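Local coordinates for protein putative uronate isomerase (Thermotoga maritima, PDB 4NAR) that may interconvert the enantiomers of lactate or a related hydroxy acid, as in the lactate racemase family, though its true substrate is uncertain, at residues T151-S156 with E254-L259; P189-I192 with N197-R200; V224-E229 with G416-D421; L259-I264 with L292-V297; Q273-E278 with W283-G288. All blocks are in the same frame, centred on the assembly; numbering follows the deposited sequence.

Contact 1 (T151-S156 with E254-L259); sequences TVPHES and ELSSQL. With SO4 (sulfate ion), chain C.
Ser-256, on the last turns of helix 241-259, packs against the backbone and side chains of Thr-151, Val-152 and Pro-153. The van der Waals part is small and rests on this one serine. Its CB lies 4.1 Å from CG2 of Thr-151 and also approaches the carbonyl O of Thr-151, while its OG sits 3.6 Å from CD of Pro-153 and passes close to CA of Val-152. With OG anti to the backbone N (chi1 157°), the hydroxyl is carried toward the CD corner of the proline ring, and its hydrogen-bonding partner there is ND1 of His-260, just beyond the helix. Thr-151 likewise turns its methyl to the helix and sends OG1 to Asn-222 and Ser-160.

No hydrogen bond joins the two segments. Within 151-156 the polar groups bond to one another and to an anion. The N-H of Ser-156 donates to ND1 of His-154 at 3.1 Å, coming in tilted from the ring plane, and OE1 of Glu-155 lies 3.5 Å above that plane, over the ring centre of His-154.

The remaining nitrogen serves an anion: NE2 of His-154 donates to O3 of the sulfate at 2.8 Å, almost perfectly straight at 177°. Arg-41 and Lys-164 bind the same ion, which probably came from the crystallisation liquor, and Glu-155 forms a salt bridge with Lys-287 nearby. The imidazole is thus fixed in rotation by partners at both nitrogens, which is consistent with a pocket suited to an anionic group, reached by a loop whose other end rests on the helix.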
# COMPACT_ATOMS: atom_id res chain seq x y z
N THR A 151 7.75 -5.60 1.14
CA THR A 151 6.71 -6.63 1.19
C THR A 151 6.16 -6.86 2.60
O THR A 151 6.91 -7.15 3.55
CB THR A 151 7.19 -7.97 0.58
OG1 THR A 151 7.46 -7.80 -0.82
CG2 THR A 151 6.14 -9.06 0.77
N VAL A 152 4.83 -6.76 2.70
CA VAL A 152 4.11 -6.81 3.96
C VAL A 152 2.68 -7.25 3.60
O VAL A 152 2.25 -7.09 2.46
CB VAL A 152 4.16 -5.39 4.61
CG1 VAL A 152 2.82 -4.96 5.20
CG2 VAL A 152 5.27 -5.32 5.66
N PRO A 153 1.96 -7.87 4.55
CA PRO A 153 0.60 -8.29 4.18
C PRO A 153 -0.26 -7.08 3.85
O PRO A 153 -0.15 -6.06 4.53
CB PRO A 153 0.07 -8.97 5.44
CG PRO A 153 1.30 -9.31 6.24
CD PRO A 153 2.30 -8.24 5.93
N HIS A 154 -1.11 -7.18 2.82
CA HIS A 154 -1.84 -6.02 2.33
C HIS A 154 -3.30 -6.33 2.03
O HIS A 154 -3.62 -7.40 1.47
CB HIS A 154 -1.14 -5.47 1.09
CG HIS A 154 -1.57 -4.07 0.71
ND1 HIS A 154 -2.68 -3.82 -0.06
CD2 HIS A 154 -1.01 -2.87 0.99
CE1 HIS A 154 -2.79 -2.51 -0.25
NE2 HIS A 154 -1.79 -1.91 0.38
N GLU A 155 -4.16 -5.37 2.39
CA GLU A 155 -5.61 -5.53 2.33
C GLU A 155 -6.18 -5.63 0.91
O GLU A 155 -7.30 -6.12 0.73
CB GLU A 155 -6.30 -4.37 3.06
CG GLU A 155 -6.12 -3.01 2.36
CD GLU A 155 -4.75 -2.36 2.64
OE1 GLU A 155 -3.88 -3.00 3.30
OE2 GLU A 155 -4.53 -1.19 2.21
N SER A 156 -5.44 -5.13 -0.09
CA SER A 156 -5.91 -5.13 -1.48
C SER A 156 -5.11 -6.05 -2.41
O SER A 156 -5.63 -6.54 -3.41
CB SER A 156 -5.92 -3.71 -2.09
OG SER A 156 -6.75 -2.83 -1.36
N GLU A 254 7.01 -15.40 1.36
CA GLU A 254 7.31 -16.54 2.22
C GLU A 254 7.94 -16.08 3.54
O GLU A 254 7.60 -16.61 4.60
CB GLU A 254 8.20 -17.56 1.51
CG GLU A 254 8.42 -18.83 2.32
CD GLU A 254 7.13 -19.34 3.00
OE1 GLU A 254 6.16 -19.70 2.27
OE2 GLU A 254 7.08 -19.37 4.26
N LEU A 255 8.83 -15.09 3.48
CA LEU A 255 9.44 -14.58 4.70
C LEU A 255 8.44 -13.75 5.50
O LEU A 255 8.26 -13.97 6.71
CB LEU A 255 10.71 -13.76 4.41
CG LEU A 255 11.40 -13.30 5.71
CD1 LEU A 255 11.72 -14.49 6.63
CD2 LEU A 255 12.65 -12.47 5.44
N SER A 256 7.78 -12.80 4.81
CA SER A 256 6.73 -11.98 5.42
C SER A 256 5.63 -12.81 6.10
O SER A 256 5.17 -12.46 7.19
CB SER A 256 6.11 -11.03 4.39
OG SER A 256 4.80 -10.62 4.78
N SER A 257 5.22 -13.90 5.47
CA SER A 257 4.17 -14.73 6.06
C SER A 257 4.59 -15.40 7.39
O SER A 257 3.74 -15.83 8.17
CB SER A 257 3.65 -15.77 5.05
OG SER A 257 4.65 -16.73 4.74
N GLN A 258 5.89 -15.46 7.66
CA GLN A 258 6.39 -16.07 8.88
C GLN A 258 6.66 -15.00 9.93
O GLN A 258 6.72 -15.29 11.12
CB GLN A 258 7.71 -16.80 8.62
CG GLN A 258 7.61 -18.10 7.82
CD GLN A 258 9.00 -18.69 7.55
OE1 GLN A 258 9.66 -18.35 6.55
NE2 GLN A 258 9.46 -19.57 8.45
N LEU A 259 6.85 -13.77 9.48
CA LEU A 259 7.28 -12.69 10.35
C LEU A 259 6.15 -11.71 10.69
O LEU A 259 6.16 -11.08 11.76
CB LEU A 259 8.42 -11.93 9.66
CG LEU A 259 9.88 -12.18 10.04
CD1 LEU A 259 10.19 -13.66 10.20
CD2 LEU A 259 10.78 -11.55 9.00
S SO4 C . 0.20 0.90 0.78
O1 SO4 C . 0.96 -0.17 0.10
O2 SO4 C . 0.71 2.22 0.34
O3 SO4 C . -1.24 0.84 0.50
O4 SO4 C . 0.43 0.74 2.22

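Contact 2 (P189-I192 with N197-R200); sequences PKLI and NPAR
Leu-191, the last residue of helix 188-191, reaches Asn-197 with one branch of its side chain. CD1 of Leu-191 touches CB of Asn-197 at 3.9 Å, and the two side chains cross at about a right angle. The same methyl also meets the pyrrolidine of the next residue, with CD1 of Leu-191 4.2 Å from CD of Pro-198. Having CG anti to the backbone N (chi1 -169°) brings the isobutyl group to the start of helix 198-213, where Ala-183 and Met-186 of helix 173-186 also pack on it. The carbonyl O of Leu-191 accepts from Thr-194, whose hydroxyl is bonded to ND2 of Asn-197 as well.

Here a short loop joins two successive helices, the second opening with an Asn N-cap. OD1 of Asn-197 accepts from N of Arg-200 at 3.0 Å, with the donor 32° off the carbonyl plane, and Pro-198 takes the first helical position, where its missing N-H costs nothing. Ile-192, which leaves helical geometry and whose CB is directed away from 197-200, carries the chain onward, and its carbonyl O accepts from the guanidinium of Arg-294.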
# COMPACT_ATOMS: atom_id res chain seq x y z
N PRO A 189 -11.06 -10.47 4.48
CA PRO A 189 -10.89 -11.71 5.26
C PRO A 189 -10.30 -12.86 4.45
O PRO A 189 -9.41 -13.54 4.97
CB PRO A 189 -12.32 -12.05 5.73
CG PRO A 189 -13.02 -10.70 5.78
CD PRO A 189 -12.43 -9.91 4.61
N LYS A 190 -10.74 -13.06 3.21
CA LYS A 190 -10.16 -14.12 2.37
C LYS A 190 -8.82 -13.70 1.74
O LYS A 190 -7.90 -14.52 1.60
CB LYS A 190 -11.13 -14.52 1.27
CG LYS A 190 -12.49 -14.95 1.77
CD LYS A 190 -12.81 -16.39 1.39
CE LYS A 190 -14.32 -16.66 1.52
NZ LYS A 190 -14.59 -18.09 1.92
N LEU A 191 -8.72 -12.43 1.36
CA LEU A 191 -7.63 -11.97 0.51
C LEU A 191 -6.31 -11.66 1.24
O LEU A 191 -5.23 -12.13 0.83
CB LEU A 191 -8.08 -10.75 -0.33
CG LEU A 191 -7.14 -10.29 -1.46
CD1 LEU A 191 -7.93 -9.98 -2.74
CD2 LEU A 191 -6.31 -9.08 -1.03
N ILE A 192 -6.38 -10.87 2.31
CA ILE A 192 -5.16 -10.39 2.97
C ILE A 192 -4.19 -11.53 3.32
O ILE A 192 -4.61 -12.61 3.77
CB ILE A 192 -5.48 -9.51 4.20
CG1 ILE A 192 -4.25 -8.69 4.61
CG2 ILE A 192 -6.03 -10.35 5.37
CD1 ILE A 192 -4.58 -7.49 5.52
N ASN A 197 -4.10 -13.87 -6.02
CA ASN A 197 -5.45 -13.33 -5.85
C ASN A 197 -5.79 -12.44 -7.05
O ASN A 197 -4.91 -12.18 -7.89
CB ASN A 197 -5.52 -12.52 -4.55
CG ASN A 197 -4.45 -11.46 -4.47
OD1 ASN A 197 -4.47 -10.47 -5.22
ND2 ASN A 197 -3.49 -11.66 -3.56
N PRO A 198 -7.05 -11.98 -7.16
CA PRO A 198 -7.40 -11.25 -8.40
C PRO A 198 -6.57 -9.99 -8.69
O PRO A 198 -6.19 -9.79 -9.85
CB PRO A 198 -8.87 -10.85 -8.17
CG PRO A 198 -9.39 -11.87 -7.20
CD PRO A 198 -8.23 -12.20 -6.30
N ALA A 199 -6.34 -9.15 -7.68
CA ALA A 199 -5.59 -7.90 -7.87
C ALA A 199 -4.16 -8.18 -8.33
O ALA A 199 -3.61 -7.49 -9.19
CB ALA A 199 -5.57 -7.08 -6.59
N ARG A 200 -3.56 -9.20 -7.73
CA ARG A 200 -2.22 -9.63 -8.09
C ARG A 200 -2.21 -10.15 -9.57
O ARG A 200 -1.29 -9.85 -10.34
CB ARG A 200 -1.79 -10.69 -7.06
CG ARG A 200 -0.36 -10.61 -6.56
CD ARG A 200 -0.03 -9.39 -5.67
NE ARG A 200 1.21 -8.80 -6.17
CZ ARG A 200 2.03 -7.97 -5.52
NH1 ARG A 200 1.80 -7.57 -4.27
NH2 ARG A 200 3.10 -7.53 -6.17

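Contact 3 (V224-E229 with G416-D421); sequences VYEEEE and GKYLYD
Lys-417 and Glu-227 form a salt bridge, with NZ of the lysine 2.9 Å from OE1 of the glutamate. The ammonium comes from above the carboxylate plane, 42° out of it, and stays farther from OE2. The lysine chain is bent at chi2 and chi4, the last bend turning NZ to the carboxylate, whereas Glu-227 is extended with CG anti to its backbone N (chi1 178°). NZ has a second, stronger partner in Glu-278, so one cation bridges two carboxylates. With an alanine in place of Lys-417, the carboxylates of Glu-227 and Glu-278 would probably lose the charge between them and be left to repel each other.

The other polar link uses the backbone. OH of Tyr-418 donates to the carbonyl O of Glu-227 at 3.1 Å, from well above the carbonyl plane. That oxygen lies in the plane of the tyrosine ring, at its edge, 3.5 Å from CE1 of Tyr-418.

Packing beyond these bonds is slight: CB of Glu-226 rests 3.9 Å from OH of Tyr-418, while the carboxylate of Glu-226 turns off to Arg-234. Lys-262 makes a cation-pi interaction with the Tyr-418 ring.

The contact lies near the surface, where the end of strand 217-227, a member of the large mixed sheet, meets the loop leading into strand 419-422. The latter strand pairs in parallel with strand 261-264, and helix 241-259 packs against Val-224 and Glu-226.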
# COMPACT_ATOMS: atom_id res chain seq x y z
N VAL A 224 12.28 -6.84 3.01
CA VAL A 224 11.41 -7.38 4.06
C VAL A 224 12.00 -6.96 5.42
O VAL A 224 13.23 -6.97 5.61
CB VAL A 224 11.26 -8.92 3.97
CG1 VAL A 224 10.22 -9.42 4.95
CG2 VAL A 224 10.89 -9.34 2.56
N TYR A 225 11.14 -6.57 6.36
CA TYR A 225 11.61 -6.05 7.63
C TYR A 225 10.58 -6.24 8.73
O TYR A 225 9.39 -6.49 8.48
CB TYR A 225 11.93 -4.56 7.51
CG TYR A 225 10.83 -3.83 6.78
CD1 TYR A 225 10.87 -3.71 5.40
CD2 TYR A 225 9.73 -3.30 7.46
CE1 TYR A 225 9.85 -3.06 4.70
CE2 TYR A 225 8.70 -2.64 6.77
CZ TYR A 225 8.77 -2.54 5.39
OH TYR A 225 7.77 -1.90 4.68
N GLU A 226 11.05 -6.11 9.97
CA GLU A 226 10.17 -6.03 11.12
C GLU A 226 10.13 -4.60 11.62
O GLU A 226 11.07 -3.82 11.39
CB GLU A 226 10.65 -6.94 12.24
CG GLU A 226 10.49 -8.40 11.94
CD GLU A 226 11.53 -9.23 12.66
OE1 GLU A 226 12.43 -8.64 13.31
OE2 GLU A 226 11.45 -10.48 12.57
N GLU A 227 9.04 -4.25 12.29
CA GLU A 227 8.95 -2.98 12.99
C GLU A 227 8.55 -3.22 14.44
O GLU A 227 7.44 -3.67 14.72
CB GLU A 227 7.94 -2.05 12.31
CG GLU A 227 7.79 -0.73 13.05
CD GLU A 227 7.22 0.36 12.16
OE1 GLU A 227 6.85 0.05 11.00
OE2 GLU A 227 7.16 1.52 12.63
N GLU A 228 9.47 -2.93 15.36
CA GLU A 228 9.15 -3.03 16.78
C GLU A 228 9.06 -1.63 17.37
O GLU A 228 7.97 -1.08 17.58
CB GLU A 228 10.20 -3.88 17.50
CG GLU A 228 10.22 -5.34 17.08
CD GLU A 228 10.99 -6.22 18.06
OE1 GLU A 228 12.10 -6.67 17.69
OE2 GLU A 228 10.49 -6.47 19.19
N GLU A 229 10.23 -1.05 17.65
CA GLU A 229 10.31 0.36 17.99
C GLU A 229 11.08 1.06 16.88
O GLU A 229 10.91 2.25 16.65
CB GLU A 229 10.99 0.55 19.35
CG GLU A 229 10.21 -0.09 20.48
CD GLU A 229 10.37 0.67 21.78
OE1 GLU A 229 11.26 1.57 21.83
OE2 GLU A 229 9.61 0.37 22.74
N GLY A 416 -1.66 -1.10 12.79
CA GLY A 416 -1.91 -1.29 11.37
C GLY A 416 -0.79 -1.97 10.62
O GLY A 416 -0.81 -2.02 9.39
N LYS A 417 0.20 -2.49 11.35
CA LYS A 417 1.36 -3.12 10.71
C LYS A 417 1.19 -4.63 10.57
O LYS A 417 1.18 -5.16 9.46
CB LYS A 417 2.65 -2.78 11.47
CG LYS A 417 3.01 -1.27 11.50
CD LYS A 417 3.17 -0.71 10.09
CE LYS A 417 3.17 0.82 10.09
NZ LYS A 417 4.37 1.44 10.70
N TYR A 418 1.03 -5.32 11.70
CA TYR A 418 0.93 -6.78 11.73
C TYR A 418 -0.46 -7.33 11.43
O TYR A 418 -1.46 -6.74 11.83
CB TYR A 418 1.41 -7.31 13.09
CG TYR A 418 2.89 -7.13 13.24
CD1 TYR A 418 3.42 -5.90 13.59
CD2 TYR A 418 3.77 -8.18 12.96
CE1 TYR A 418 4.78 -5.71 13.69
CE2 TYR A 418 5.15 -8.00 13.07
CZ TYR A 418 5.65 -6.76 13.44
OH TYR A 418 7.01 -6.55 13.54
N LEU A 419 -0.50 -8.47 10.73
CA LEU A 419 -1.74 -9.21 10.47
C LEU A 419 -2.04 -10.08 11.68
O LEU A 419 -1.16 -10.82 12.16
CB LEU A 419 -1.56 -10.13 9.26
CG LEU A 419 -2.68 -10.36 8.25
CD1 LEU A 419 -2.53 -11.77 7.64
CD2 LEU A 419 -4.07 -10.14 8.82
N TYR A 420 -3.26 -10.01 12.19
CA TYR A 420 -3.65 -10.85 13.32
C TYR A 420 -4.40 -12.11 12.87
O TYR A 420 -5.18 -12.07 11.91
CB TYR A 420 -4.46 -10.04 14.34
CG TYR A 420 -3.54 -9.25 15.23
CD1 TYR A 420 -2.96 -8.06 14.80
CD2 TYR A 420 -3.20 -9.72 16.49
CE1 TYR A 420 -2.10 -7.34 15.61
CE2 TYR A 420 -2.34 -9.02 17.31
CZ TYR A 420 -1.79 -7.84 16.87
OH TYR A 420 -0.92 -7.15 17.69
N ASP A 421 -4.11 -13.23 13.52
CA ASP A 421 -4.84 -14.47 13.25
C ASP A 421 -5.13 -15.23 14.55
O ASP A 421 -4.47 -15.00 15.58
CB ASP A 421 -4.09 -15.34 12.25
CG ASP A 421 -5.03 -16.15 11.34
OD1 ASP A 421 -6.24 -16.28 11.71
OD2 ASP A 421 -4.58 -16.64 10.27

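Contact 4 (L259-I264 with L292-V297); sequences LHVKYI and LQRPGV
Ile-264 gives the most surface to this contact, and it meets Val-297 with the far end of its side chain. CD1 of Ile-264 lies 4.3 Å from CG1 of Val-297 and 4.1 Å from the carbonyl O of Val-297, so a single methyl covers both a branch of the valine and its backbone. CG1 of Ile-264 sits between the backbone N and the carbonyl carbon (chi1 66°), and the extended second torsion then pushes CD1 out toward the loop.

Val-297 owes its position to the turn before it. Its N donates to O of Arg-294 at 3.2 Å, and Pro-295 and Gly-296 occupy the two middle places of a type II beta turn. The positive phi of Gly-296 (89°) suits that turn, since a side chain there would jam against the preceding carbonyl.

Arg-294 makes the second, looser meeting: NH1 comes 4.5 Å from CG1 of Val-261, the methyl lying oblique to the guanidinium. The same methyl of Val-261 lies 3.5 Å above the ring plane of Tyr-263, near the ring's rim. The polar work of the arginine is done elsewhere, NH1 forming a salt bridge with Asp-421.

No hydrogen bond crosses between the segments. What results is a type II turn, following helix 287-290, laid by apolar contacts against strand 261-264 of the small two-stranded parallel sheet that this strand forms with 419-422.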
# COMPACT_ATOMS: atom_id res chain seq x y z
N LEU A 259 6.85 -13.77 9.48
CA LEU A 259 7.28 -12.69 10.35
C LEU A 259 6.15 -11.71 10.69
O LEU A 259 6.16 -11.08 11.76
CB LEU A 259 8.42 -11.93 9.66
CG LEU A 259 9.88 -12.18 10.04
CD1 LEU A 259 10.19 -13.66 10.20
CD2 LEU A 259 10.78 -11.55 9.00
N HIS A 260 5.19 -11.57 9.79
CA HIS A 260 4.21 -10.48 9.93
C HIS A 260 2.81 -10.90 10.42
O HIS A 260 1.88 -10.09 10.42
CB HIS A 260 4.12 -9.68 8.63
CG HIS A 260 5.40 -9.01 8.25
ND1 HIS A 260 5.78 -8.82 6.94
CD2 HIS A 260 6.38 -8.46 9.01
CE1 HIS A 260 6.94 -8.18 6.90
NE2 HIS A 260 7.32 -7.95 8.15
N VAL A 261 2.67 -12.14 10.85
CA VAL A 261 1.40 -12.57 11.43
C VAL A 261 1.49 -12.78 12.96
O VAL A 261 2.28 -13.58 13.44
CB VAL A 261 0.84 -13.84 10.73
CG1 VAL A 261 -0.49 -14.28 11.38
CG2 VAL A 261 0.64 -13.57 9.25
N LYS A 262 0.68 -12.01 13.70
CA LYS A 262 0.51 -12.19 15.14
C LYS A 262 -0.65 -13.13 15.43
O LYS A 262 -1.73 -13.03 14.83
CB LYS A 262 0.22 -10.84 15.82
CG LYS A 262 1.37 -9.82 15.76
CD LYS A 262 2.63 -10.34 16.43
CE LYS A 262 3.62 -9.20 16.69
NZ LYS A 262 4.94 -9.74 17.19
N TYR A 263 -0.44 -14.05 16.36
CA TYR A 263 -1.50 -15.00 16.72
C TYR A 263 -2.07 -14.72 18.09
O TYR A 263 -1.34 -14.34 19.01
CB TYR A 263 -1.00 -16.45 16.62
CG TYR A 263 -0.65 -16.86 15.21
CD1 TYR A 263 0.65 -16.71 14.73
CD2 TYR A 263 -1.62 -17.39 14.36
CE1 TYR A 263 0.97 -17.07 13.42
CE2 TYR A 263 -1.30 -17.75 13.05
CZ TYR A 263 -0.00 -17.59 12.59
OH TYR A 263 0.32 -17.96 11.30
N ILE A 264 -3.39 -14.87 18.21
CA ILE A 264 -4.08 -14.78 19.49
C ILE A 264 -5.02 -15.97 19.60
O ILE A 264 -5.32 -16.62 18.60
CB ILE A 264 -4.88 -13.47 19.62
CG1 ILE A 264 -6.03 -13.44 18.61
CG2 ILE A 264 -3.96 -12.28 19.48
CD1 ILE A 264 -6.94 -12.23 18.73
N LEU A 292 -7.23 -6.55 11.32
CA LEU A 292 -7.98 -7.28 12.34
C LEU A 292 -9.20 -8.03 11.78
O LEU A 292 -10.07 -8.45 12.54
CB LEU A 292 -8.40 -6.31 13.45
CG LEU A 292 -7.21 -5.65 14.20
CD1 LEU A 292 -7.67 -4.54 15.16
CD2 LEU A 292 -6.35 -6.71 14.93
N GLN A 293 -9.26 -8.21 10.46
CA GLN A 293 -10.48 -8.74 9.83
C GLN A 293 -10.49 -10.21 9.41
O GLN A 293 -11.48 -10.68 8.84
CB GLN A 293 -10.89 -7.87 8.63
CG GLN A 293 -11.44 -6.51 9.02
CD GLN A 293 -11.95 -5.73 7.81
OE1 GLN A 293 -12.53 -6.31 6.87
NE2 GLN A 293 -11.72 -4.42 7.83
N ARG A 294 -9.40 -10.94 9.66
CA ARG A 294 -9.48 -12.39 9.54
C ARG A 294 -10.62 -12.93 10.41
O ARG A 294 -10.93 -12.36 11.47
CB ARG A 294 -8.15 -13.06 9.86
CG ARG A 294 -7.24 -13.04 8.65
CD ARG A 294 -6.12 -14.03 8.71
NE ARG A 294 -5.49 -14.11 7.40
CZ ARG A 294 -4.27 -14.60 7.17
NH1 ARG A 294 -3.54 -15.07 8.17
NH2 ARG A 294 -3.79 -14.60 5.93
N PRO A 295 -11.28 -14.00 9.93
CA PRO A 295 -12.47 -14.46 10.66
C PRO A 295 -12.09 -14.94 12.06
O PRO A 295 -11.07 -15.64 12.22
CB PRO A 295 -12.98 -15.63 9.80
CG PRO A 295 -11.84 -16.03 8.93
CD PRO A 295 -11.02 -14.79 8.72
N GLY A 296 -12.89 -14.54 13.05
CA GLY A 296 -12.66 -14.94 14.43
C GLY A 296 -11.75 -14.01 15.22
O GLY A 296 -11.65 -14.14 16.46
N VAL A 297 -11.08 -13.06 14.55
CA VAL A 297 -10.17 -12.17 15.27
C VAL A 297 -10.91 -11.17 16.16
O VAL A 297 -10.56 -10.96 17.33
CB VAL A 297 -9.13 -11.48 14.34
CG1 VAL A 297 -8.36 -10.42 15.09
CG2 VAL A 297 -8.16 -12.50 13.80

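Contact 5 (Q273-E278 with W283-G288); sequences QVIGEE and WTAGKG. With SO4 (sulfate ion), chain B; SO4 (sulfate ion), chain C.
Gln-273 reaches across to Gly-288 with its amide, and NE2 donates to the carbonyl O of Gly-288 at 2.9 Å. The nitrogen lies in the carbonyl plane, on a lone pair, but the bond is bent at its hydrogen (138°) and the acceptor stands out of the glutamine's own amide plane. A bend at chi2 (-80°) folds the side chain over CA of Gly-288. Its other end, OE1, accepts from N of Gly-416, which pins the amide in one orientation. An alanine in place of Gln-273 would probably deprive both Gly-288 O and Gly-416 N of their side-chain partner and open a gap above the glycine.

Apolar contact is close along the same side. CG of Gln-273 comes within 3.4 Å of CA of Gly-288, where any side chain on the glycine would run into Gln-273. CG2 of Ile-275 meets CB of Ala-285 at 4.2 Å, and Ile-306 packs on both of these residues.

Such pairing of a strand end with the following helices belongs to a beta-alpha-beta crossover: strand 268-274 leads through helices 282-285 and 287-290 to its parallel neighbour, strand 302-308.

From the helical segment two side chains reach anions. NE1 of Trp-283 donates to O4 of the sulfate of chain B at 3.0 Å, the ion lying at the ring edge, while a stacked His-352 and an edge-to-face His-315 hold the indole. Lys-287 makes two weak bonds from NZ to the sulfate of chain C, to O4 at 3.0 Å and O3 at 3.4 Å.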
# COMPACT_ATOMS: atom_id res chain seq x y z
N GLN A 273 -5.79 0.33 17.80
CA GLN A 273 -4.70 0.42 16.84
C GLN A 273 -3.96 1.75 17.03
O GLN A 273 -4.47 2.82 16.69
CB GLN A 273 -5.24 0.27 15.41
CG GLN A 273 -5.64 -1.17 15.06
CD GLN A 273 -4.44 -2.06 14.71
OE1 GLN A 273 -3.30 -1.79 15.10
NE2 GLN A 273 -4.71 -3.14 13.97
N VAL A 274 -2.76 1.68 17.59
CA VAL A 274 -2.00 2.88 17.92
C VAL A 274 -1.23 3.39 16.68
O VAL A 274 -0.15 2.90 16.37
CB VAL A 274 -1.04 2.59 19.10
CG1 VAL A 274 -0.23 3.83 19.47
CG2 VAL A 274 -1.84 2.04 20.29
N ILE A 275 -1.79 4.38 15.99
CA ILE A 275 -1.29 4.77 14.66
C ILE A 275 -0.16 5.80 14.70
O ILE A 275 -0.27 6.84 15.37
CB ILE A 275 -2.44 5.33 13.75
CG1 ILE A 275 -3.63 4.37 13.70
CG2 ILE A 275 -1.93 5.62 12.34
CD1 ILE A 275 -3.26 2.96 13.33
N GLY A 276 0.91 5.53 13.95
CA GLY A 276 2.03 6.45 13.86
C GLY A 276 1.81 7.64 12.93
O GLY A 276 0.86 7.66 12.13
N GLU A 277 2.70 8.64 13.05
CA GLU A 277 2.71 9.85 12.23
C GLU A 277 2.65 9.56 10.72
O GLU A 277 2.15 10.38 9.95
CB GLU A 277 3.99 10.64 12.56
CG GLU A 277 3.96 12.16 12.24
CD GLU A 277 5.01 12.60 11.21
OE1 GLU A 277 4.61 13.00 10.09
OE2 GLU A 277 6.22 12.57 11.53
N GLU A 278 3.18 8.40 10.31
CA GLU A 278 3.29 8.06 8.89
C GLU A 278 1.92 7.90 8.20
O GLU A 278 1.80 8.11 6.99
CB GLU A 278 4.12 6.78 8.70
CG GLU A 278 3.45 5.52 9.24
CD GLU A 278 3.90 5.18 10.66
OE1 GLU A 278 4.44 6.08 11.36
OE2 GLU A 278 3.70 4.02 11.08
N TRP A 283 -7.47 7.13 4.92
CA TRP A 283 -7.07 6.27 3.80
C TRP A 283 -5.97 5.30 4.20
O TRP A 283 -6.05 4.12 3.86
CB TRP A 283 -6.59 7.12 2.62
CG TRP A 283 -6.58 6.38 1.29
CD1 TRP A 283 -5.49 5.89 0.62
CD2 TRP A 283 -7.72 6.10 0.47
NE1 TRP A 283 -5.89 5.32 -0.57
CE2 TRP A 283 -7.25 5.43 -0.69
CE3 TRP A 283 -9.09 6.36 0.60
CZ2 TRP A 283 -8.12 5.00 -1.71
CZ3 TRP A 283 -9.95 5.94 -0.42
CH2 TRP A 283 -9.46 5.26 -1.55
N THR A 284 -4.95 5.76 4.91
CA THR A 284 -3.93 4.83 5.38
C THR A 284 -4.17 4.32 6.80
O THR A 284 -3.83 3.16 7.11
CB THR A 284 -2.52 5.41 5.29
OG1 THR A 284 -2.50 6.72 5.89
CG2 THR A 284 -2.09 5.50 3.84
N ALA A 285 -4.76 5.14 7.67
CA ALA A 285 -4.98 4.70 9.05
C ALA A 285 -6.00 3.56 9.11
O ALA A 285 -6.05 2.81 10.11
CB ALA A 285 -5.39 5.84 9.93
N GLY A 286 -6.77 3.41 8.03
CA GLY A 286 -7.71 2.30 7.88
C GLY A 286 -7.05 0.92 7.98
O GLY A 286 -7.73 -0.07 8.27
N LYS A 287 -5.73 0.86 7.74
CA LYS A 287 -4.94 -0.36 7.99
C LYS A 287 -5.19 -0.97 9.39
O LYS A 287 -5.10 -2.19 9.58
CB LYS A 287 -3.44 -0.09 7.82
CG LYS A 287 -2.90 -0.41 6.43
CD LYS A 287 -1.76 0.53 6.05
CE LYS A 287 -1.10 0.10 4.75
NZ LYS A 287 -2.09 -0.08 3.65
N GLY A 288 -5.51 -0.10 10.34
CA GLY A 288 -5.89 -0.53 11.68
C GLY A 288 -7.09 -1.46 11.68
O GLY A 288 -7.11 -2.44 12.44
S SO4 B . -4.00 3.66 -3.48
O1 SO4 B . -3.96 2.38 -4.20
O2 SO4 B . -2.76 4.41 -3.75
O3 SO4 B . -5.18 4.42 -3.93
O4 SO4 B . -4.12 3.40 -2.03
S SO4 C . 0.20 0.90 0.78
O1 SO4 C . 0.96 -0.17 0.10
O2 SO4 C . 0.71 2.22 0.34
O3 SO4 C . -1.24 0.84 0.50
O4 SO4 C . 0.43 0.74 2.22

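How the contacts relate
From the N terminus, the chain first passes 151-156, whose partner on helix 241-259 closes contact 1 only after 98 residues. Contact 2 is nested within that loop, between two successive helices. Contact 3 starts inside it too, on strand 217-227, but closes near the C terminus, so contacts 1 and 3 cross. Contact 4 opens at Leu-259, where contact 1 ends, and lies within the loop of contact 3; contact 5 is nested within contact 4. Together they tie the large mixed sheet and its helices to the five-stranded parallel sheet by way of the two-stranded sheet of 261-264 and 419-422. Contacts 1 and 5, with centres about 17 Å apart, face the same sulfate.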